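Local atomic coordinates of molinate hydrolase (Gulosibacter molinativorax, PDB entry 4UB9), a protein that hydrolyses the thiocarbamate herbicide molinate and is a zinc-binding enzyme of the amidohydrolase family. Residues A163-R167 with K469-I474. Coordinates in Å, arbitrary orientation, origin at the centre of the assembly. Residues are numbered along the deposited sequence.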
loop_
_atom_site.group_PDB
_atom_site.type_symbol
_atom_site.label_atom_id
_atom_site.label_comp_id
_atom_site.label_asym_id
_atom_site.label_seq_id
_atom_site.Cartn_x
_atom_site.Cartn_y
_atom_site.Cartn_z
ATOM N N ALA A 163 2.400 -41.970 -14.649
ATOM C CA ALA A 163 3.294 -40.825 -14.724
ATOM C C ALA A 163 4.529 -41.043 -13.883
ATOM O O ALA A 163 4.526 -41.761 -12.891
ATOM C CB ALA A 163 2.586 -39.572 -14.273
ATOM N N GLU A 164 5.566 -40.346 -14.289
ATOM C CA GLU A 164 6.864 -40.416 -13.653
ATOM C C GLU A 164 6.993 -39.445 -12.458
ATOM O O GLU A 164 6.403 -38.373 -12.439
ATOM C CB GLU A 164 7.929 -40.091 -14.700
ATOM C CG GLU A 164 9.361 -40.042 -14.192
ATOM C CD GLU A 164 9.881 -41.426 -13.822
ATOM O OE1 GLU A 164 9.497 -41.943 -12.751
ATOM O OE2 GLU A 164 10.691 -42.000 -14.600
ATOM N N GLY A 165 7.783 -39.853 -11.471
ATOM C CA GLY A 165 8.136 -38.989 -10.345
ATOM C C GLY A 165 8.331 -39.698 -9.027
ATOM O O GLY A 165 7.960 -40.834 -8.860
ATOM N N ALA A 166 8.864 -38.983 -8.067
ATOM C CA ALA A 166 8.864 -39.447 -6.691
ATOM C C ALA A 166 7.457 -39.808 -6.270
ATOM O O ALA A 166 6.492 -39.187 -6.735
ATOM C CB ALA A 166 9.417 -38.378 -5.753
ATOM N N ARG A 167 7.313 -40.833 -5.422
ATOM C CA ARG A 167 5.979 -41.125 -4.941
ATOM C C ARG A 167 5.599 -40.063 -3.904
ATOM O O ARG A 167 6.442 -39.497 -3.179
ATOM C CB ARG A 167 5.786 -42.538 -4.428
ATOM C CG ARG A 167 6.243 -42.810 -3.035
ATOM C CD ARG A 167 5.880 -44.237 -2.616
ATOM N NE ARG A 167 6.568 -45.214 -3.437
ATOM C CZ ARG A 167 7.883 -45.444 -3.455
ATOM N NH1 ARG A 167 8.722 -44.802 -2.648
ATOM N NH2 ARG A 167 8.374 -46.361 -4.288
ATOM N N LYS A 469 13.954 -46.700 -8.517
ATOM C CA LYS A 469 12.663 -46.643 -7.858
ATOM C C LYS A 469 11.866 -47.899 -8.115
ATOM O O LYS A 469 11.547 -48.209 -9.243
ATOM C CB LYS A 469 11.860 -45.451 -8.355
ATOM C CG LYS A 469 10.627 -45.181 -7.493
ATOM C CD LYS A 469 9.622 -44.268 -8.167
ATOM C CE LYS A 469 8.416 -44.130 -7.258
ATOM N NZ LYS A 469 7.261 -43.565 -7.977
ATOM N N GLU A 470 11.550 -48.618 -7.045
ATOM C CA GLU A 470 10.898 -49.923 -7.145
ATOM C C GLU A 470 11.611 -50.804 -8.191
ATOM O O GLU A 470 11.021 -51.363 -9.106
ATOM C CB GLU A 470 9.434 -49.760 -7.448
ATOM C CG GLU A 470 8.688 -49.288 -6.224
ATOM C CD GLU A 470 7.187 -49.140 -6.431
ATOM O OE1 GLU A 470 6.563 -50.025 -7.031
ATOM O OE2 GLU A 470 6.629 -48.164 -5.921
ATOM N N GLY A 471 12.927 -50.878 -8.037
ATOM C CA GLY A 471 13.773 -51.711 -8.901
ATOM C C GLY A 471 13.921 -51.283 -10.350
ATOM O O GLY A 471 14.470 -52.013 -11.178
ATOM N N ARG A 472 13.428 -50.092 -10.647
ATOM C CA ARG A 472 13.468 -49.562 -11.992
ATOM C C ARG A 472 14.427 -48.416 -12.011
ATOM O O ARG A 472 14.322 -47.496 -11.213
ATOM C CB ARG A 472 12.090 -49.087 -12.358
ATOM C CG ARG A 472 11.976 -48.462 -13.733
ATOM C CD ARG A 472 10.526 -48.096 -13.967
ATOM N NE ARG A 472 10.500 -46.678 -14.279
ATOM C CZ ARG A 472 10.068 -45.711 -13.487
ATOM N NH1 ARG A 472 9.539 -45.953 -12.306
ATOM N NH2 ARG A 472 10.141 -44.479 -13.917
ATOM N N GLU A 473 15.435 -48.512 -12.846
ATOM C CA GLU A 473 16.429 -47.458 -12.909
ATOM C C GLU A 473 15.832 -46.290 -13.657
ATOM O O GLU A 473 15.147 -46.439 -14.641
ATOM C CB GLU A 473 17.749 -47.903 -13.567
ATOM C CG GLU A 473 18.836 -46.810 -13.508
ATOM C CD GLU A 473 20.243 -47.264 -13.928
ATOM O OE1 GLU A 473 20.396 -48.405 -14.467
ATOM O OE2 GLU A 473 21.204 -46.488 -13.677
ATOM N N ILE A 474 16.205 -45.116 -13.211
ATOM C CA ILE A 474 15.668 -43.886 -13.729
ATOM C C ILE A 474 16.718 -43.143 -14.531
ATOM O O ILE A 474 17.828 -42.917 -14.044
ATOM C CB ILE A 474 15.229 -42.954 -12.551
ATOM C CG1 ILE A 474 14.272 -43.670 -11.594
ATOM C CG2 ILE A 474 14.598 -41.670 -13.072
ATOM C CD1 ILE A 474 13.005 -44.208 -12.228
#
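In the amidohydrolase barrel, residues 163-167, the loop leading into strand 167-170, face a tight hairpin, 469-474, whose type I' turn from Lys469 to Arg472 places Glu470 and Gly471 at its tip with positive phi, a value glycine accepts readily. Glu164, first of the loop residues to take part, is long enough to reach Arg472: its OE2 lies 2.6 Å from Arg472 NH2 in a salt bridge, and NH2 also donates to Glu164 OE1 at 2.9 Å. The same OE1 accepts a hydrogen bond from the backbone N of Gly165 (3.0 Å), while the CD1 methyl of Ile474 packs 4.0 Å from Glu164 OE2. At Gly165 a CB would be driven into the preceding carbonyl, so these backbone angles call for glycine; its own O accepts a hydrogen bond from Lys469 NZ at 3.0 Å, met by a fully extended lysine chain. Ala166 turns its small side chain away. Arg167 then points toward the hairpin, and its NH2 donates to Glu470 OE2 at 3.0 Å in a second salt bridge, with Lys469 CE over one guanidinium face, 3.7 Å from Arg167 NH2. Arg167 NH1 forms a salt bridge with Asp446, which also accepts a hydrogen bond from Glu470 N. Because even Ala166 CA and Lys469 CA are 8.2 Å apart, long polar side chains span the gap, joining barrel loop to hairpin through two salt bridges and one lysine-to-carbonyl hydrogen bond in a largely buried setting.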